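Local coordinates for group II chitinase (Ostrinia furnacalis, PDB 6JAV), which probably hydrolyses internal linkages of chitin as an endochitinase, with this chain being a glycoside hydrolase family 18 catalytic domain of a much longer chitin-binding protein, at residues G42-G47 against V79-G84; S242-G247 against L338-G343. All blocks are in the same frame, centred on the assembly; numbering follows the deposited sequence.

Contact 1: residues G42-G47 against V79-G84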
# COMPACT_ATOMS: atom_id res chain seq x y z
N GLY A 42 -3.17 4.92 8.52
CA GLY A 42 -4.39 4.56 7.81
C GLY A 42 -5.49 4.21 8.80
O GLY A 42 -5.29 3.35 9.67
N PHE A 43 -6.65 4.86 8.68
CA PHE A 43 -7.00 5.95 7.76
C PHE A 43 -7.93 6.90 8.51
O PHE A 43 -8.66 6.48 9.44
CB PHE A 43 -7.84 5.41 6.59
CG PHE A 43 -7.06 4.59 5.61
CD1 PHE A 43 -6.20 5.20 4.72
CD2 PHE A 43 -7.19 3.22 5.58
CE1 PHE A 43 -5.48 4.45 3.80
CE2 PHE A 43 -6.47 2.46 4.67
CZ PHE A 43 -5.61 3.08 3.78
N ALA A 44 -7.93 8.15 8.10
CA ALA A 44 -9.06 9.06 8.30
C ALA A 44 -10.01 8.92 7.11
O ALA A 44 -9.65 8.37 6.06
CB ALA A 44 -8.56 10.50 8.40
N VAL A 45 -11.25 9.38 7.29
CA VAL A 45 -12.28 9.18 6.27
C VAL A 45 -12.96 10.51 5.96
O VAL A 45 -12.82 11.49 6.69
CB VAL A 45 -13.32 8.12 6.69
CG1 VAL A 45 -12.64 6.76 6.82
CG2 VAL A 45 -14.00 8.52 8.00
N LEU A 46 -13.73 10.52 4.86
CA LEU A 46 -14.48 11.71 4.47
C LEU A 46 -15.86 11.67 5.11
O LEU A 46 -16.65 10.77 4.83
CB LEU A 46 -14.60 11.78 2.94
CG LEU A 46 -15.13 13.13 2.42
CD1 LEU A 46 -14.18 14.27 2.78
CD2 LEU A 46 -15.37 13.03 0.90
N GLY A 47 -16.14 12.63 5.99
CA GLY A 47 -17.43 12.68 6.65
C GLY A 47 -18.55 13.11 5.73
O GLY A 47 -18.34 13.58 4.60
N VAL A 79 5.58 11.73 9.98
CA VAL A 79 4.35 10.98 10.26
C VAL A 79 3.18 11.69 9.59
O VAL A 79 2.85 12.83 9.94
CB VAL A 79 4.10 10.83 11.77
CG1 VAL A 79 2.83 10.02 12.00
CG2 VAL A 79 5.25 10.13 12.41
N SER A 80 2.58 11.06 8.57
CA SER A 80 1.45 11.63 7.85
C SER A 80 0.17 10.88 8.17
O SER A 80 0.18 9.73 8.62
CB SER A 80 1.68 11.53 6.34
OG SER A 80 2.78 12.34 5.95
N LEU A 81 -0.95 11.54 7.92
CA LEU A 81 -2.26 10.94 8.07
C LEU A 81 -2.81 10.64 6.68
O LEU A 81 -2.81 11.53 5.81
CB LEU A 81 -3.19 11.91 8.80
CG LEU A 81 -4.63 11.42 8.95
CD1 LEU A 81 -4.72 10.11 9.74
CD2 LEU A 81 -5.44 12.52 9.63
N ALA A 82 -3.26 9.40 6.44
CA ALA A 82 -3.87 9.05 5.16
C ALA A 82 -5.37 9.21 5.20
O ALA A 82 -6.03 8.86 6.18
CB ALA A 82 -3.55 7.62 4.73
N LEU A 83 -5.93 9.73 4.11
CA LEU A 83 -7.36 9.89 3.95
C LEU A 83 -7.85 8.93 2.89
O LEU A 83 -7.35 8.94 1.75
CB LEU A 83 -7.65 11.32 3.51
CG LEU A 83 -9.08 11.62 3.10
CD1 LEU A 83 -10.02 11.50 4.32
CD2 LEU A 83 -9.16 13.03 2.54
N GLY A 84 -8.83 8.12 3.25
CA GLY A 84 -9.50 7.27 2.27
C GLY A 84 -9.31 5.79 2.55
O GLY A 84 -9.76 5.28 3.58

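Contact 2: residues S242-G247 against L338-G343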
# COMPACT_ATOMS: atom_id res chain seq x y z
N SER A 242 12.67 10.35 -8.62
CA SER A 242 12.82 10.71 -7.22
C SER A 242 11.49 10.82 -6.49
O SER A 242 11.48 10.74 -5.26
CB SER A 242 13.58 12.02 -7.08
OG SER A 242 12.74 13.11 -7.41
N LYS A 243 10.39 11.00 -7.22
CA LYS A 243 9.08 11.13 -6.60
C LYS A 243 8.40 9.79 -6.36
O LYS A 243 7.41 9.73 -5.63
CB LYS A 243 8.15 12.01 -7.46
CG LYS A 243 8.59 13.47 -7.63
CD LYS A 243 8.40 14.21 -6.33
CE LYS A 243 8.71 15.71 -6.43
NZ LYS A 243 7.54 16.51 -6.83
N ILE A 244 8.91 8.71 -6.95
CA ILE A 244 8.26 7.40 -6.86
C ILE A 244 8.79 6.61 -5.68
O ILE A 244 10.01 6.43 -5.51
CB ILE A 244 8.45 6.62 -8.16
CG1 ILE A 244 7.75 7.34 -9.31
CG2 ILE A 244 7.92 5.18 -8.02
CD1 ILE A 244 8.12 6.77 -10.63
N VAL A 245 7.88 6.08 -4.86
CA VAL A 245 8.23 5.01 -3.94
C VAL A 245 7.42 3.78 -4.34
O VAL A 245 6.20 3.88 -4.58
CB VAL A 245 8.05 5.38 -2.45
CG1 VAL A 245 8.94 6.59 -2.10
CG2 VAL A 245 6.64 5.69 -2.09
N MET A 246 8.09 2.64 -4.45
CA MET A 246 7.48 1.42 -4.97
C MET A 246 6.90 0.58 -3.83
O MET A 246 7.63 0.16 -2.93
CB MET A 246 8.51 0.59 -5.73
CG MET A 246 7.85 -0.65 -6.33
SD MET A 246 9.01 -1.43 -7.48
CE MET A 246 9.79 -2.49 -6.33
N GLY A 247 5.61 0.28 -3.93
CA GLY A 247 4.96 -0.52 -2.91
C GLY A 247 5.36 -1.99 -2.96
O GLY A 247 5.51 -2.60 -4.02
N LEU A 338 16.84 1.96 -10.76
CA LEU A 338 16.09 3.04 -11.41
C LEU A 338 16.20 4.36 -10.66
O LEU A 338 15.57 5.34 -11.08
CB LEU A 338 14.61 2.65 -11.54
CG LEU A 338 14.26 1.53 -12.53
CD1 LEU A 338 12.76 1.34 -12.58
CD2 LEU A 338 14.79 1.81 -13.93
N ASN A 339 16.97 4.40 -9.57
CA ASN A 339 17.13 5.60 -8.75
C ASN A 339 15.81 6.16 -8.25
O ASN A 339 15.64 7.38 -8.14
CB ASN A 339 17.94 6.69 -9.50
CG ASN A 339 19.36 6.27 -9.69
OD1 ASN A 339 20.10 6.16 -8.73
ND2 ASN A 339 19.75 6.01 -10.94
N LEU A 340 14.87 5.25 -7.94
CA LEU A 340 13.58 5.68 -7.42
C LEU A 340 13.75 6.32 -6.05
O LEU A 340 14.79 6.19 -5.40
CB LEU A 340 12.59 4.52 -7.31
CG LEU A 340 12.34 3.69 -8.57
CD1 LEU A 340 11.31 2.60 -8.29
CD2 LEU A 340 11.87 4.58 -9.73
N GLY A 341 12.69 7.01 -5.61
CA GLY A 341 12.72 7.67 -4.32
C GLY A 341 12.85 6.71 -3.17
O GLY A 341 13.39 7.07 -2.12
N GLY A 342 12.36 5.49 -3.33
CA GLY A 342 12.50 4.47 -2.28
C GLY A 342 11.41 3.44 -2.37
O GLY A 342 10.89 3.15 -3.46
N GLY A 343 11.07 2.88 -1.21
CA GLY A 343 10.16 1.77 -1.13
C GLY A 343 9.03 2.12 -0.18
O GLY A 343 9.12 3.06 0.61

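Contact 1: residues G42-G47 against V79-G84
Ala44 is gripped on both its polar atoms by the neighbouring strand: its N donates to Ala82 O at 2.8 Å, and its O accepts from Gly84 N at 2.9 Å. Giving to one residue and taking from the next but one is the parallel pattern, with Ala44 paired to Leu83. Packing is tight here. Leu83 CA closes on Ala44 O in a CA-H...O contact, while Leu83 CD1 reaches across to the partner strand, 3.5 Å from Val45 C; with CG anti to the backbone N (chi1 172°), the branch lies beside the neighbouring main chain. Ala44 CB meets Leu81 CD2 at 3.9 Å on the same face, which Tyr66 and helix 101-118 cover from outside.

Strands 38-46 and 78-84 are neighbours in the TIM barrel of family 18, and the second runs into the Ala-Leu-Gly-Gly form of the family's SxGG motif. Phe43, preceded by a cis peptide bond, projects from the other face. Gly84 O sits over one face of its ring, 3.4 Å from CG, and Ala82 CB comes up obliquely to CD1 at 3.6 Å. Gly84 adopts backbone angles that suit glycine (phi 117°), and they bring its carbonyl over the ring. Though closely packed against Ala82 and Gly84, Phe43 stays partly exposed on the side of the contact toward the bound inhibitor, about 7 Å from its side chain.

The margin beyond Ala44 is looser. Val45, also partly exposed, turns away from Leu83 and Gly84 and lies against Thr53 and His55. Past it the backbone of Leu46 finds its polar partners in Asp88 and Lys93. In the other direction the pairing of the strands continues toward their N-terminal ends, where Ser80 bonds to Ile39.

Contact 2: residues S242-G247 against L338-G343
Leu340, Gly341 and Ile244 carry this contact, and all three gather at one carbonyl, Ile244 O. Gly341 N approaches it at 2.7 Å and Gly342 N at 3.3 Å; two successive amides share the oxygen, and both bonds are bent and weak. Leu340 lays its CB against the same atom at 3.7 Å. Its CG stands anti to its own carbonyl carbon (chi1 -54°), and CD1 then lies 4.3 Å from both Ile244 CG2 and Met246 CB. Ile231 and Ile335, from helices 227-236 and 325-337, add to this greasy patch.

Gly341 is pressed, without a side chain, against the chain just ahead of strand 244-257, its CA 3.4 Å from Ser242 O; a CB there would collide with Ser242 O and Ile244 O. Two residues earlier, Asn339, the first residue past helix 325-337, takes a positive phi in the Schellman motif that closes the helix, and the chain turns through Leu340 into strand 342-346, which pairs in parallel with strand 244-257 in the TIM barrel. There the regular bonding begins: Met246 N donates to Gly342 O at 3.0 Å, a fairly straight bond (163° at the hydrogen). On the other face Val245 CG1 sits beside Gly342 N.

With three glycines in a row, the closeness rests on main-chain atoms, while Leu340, Ile244 and Met246 on one side and Val245 on the other probably shield the hydrogen bonds.

Overall arrangement
Both contacts are buried pairings of adjacent parallel strands in the same TIM barrel, but they share no strand and do not touch: their centres are 22 Å apart, with strand 8-14 bridging between strands 38-46 and 342-346. Contact 1 joins the C-terminal ends of its strands, the end facing the inhibitor, and so includes the partly exposed Phe43 ring. Contact 2 joins the N-terminal beginnings, where a helix has just ended; its exposed residues, Ser242 and Asn339, lie at its edge. The chemistry follows: two regular strand bonds with an aromatic-on-carbonyl contact in contact 1, against one regular strand bond beside a carbonyl shared by two weak ones, and a run of glycines, in contact 2.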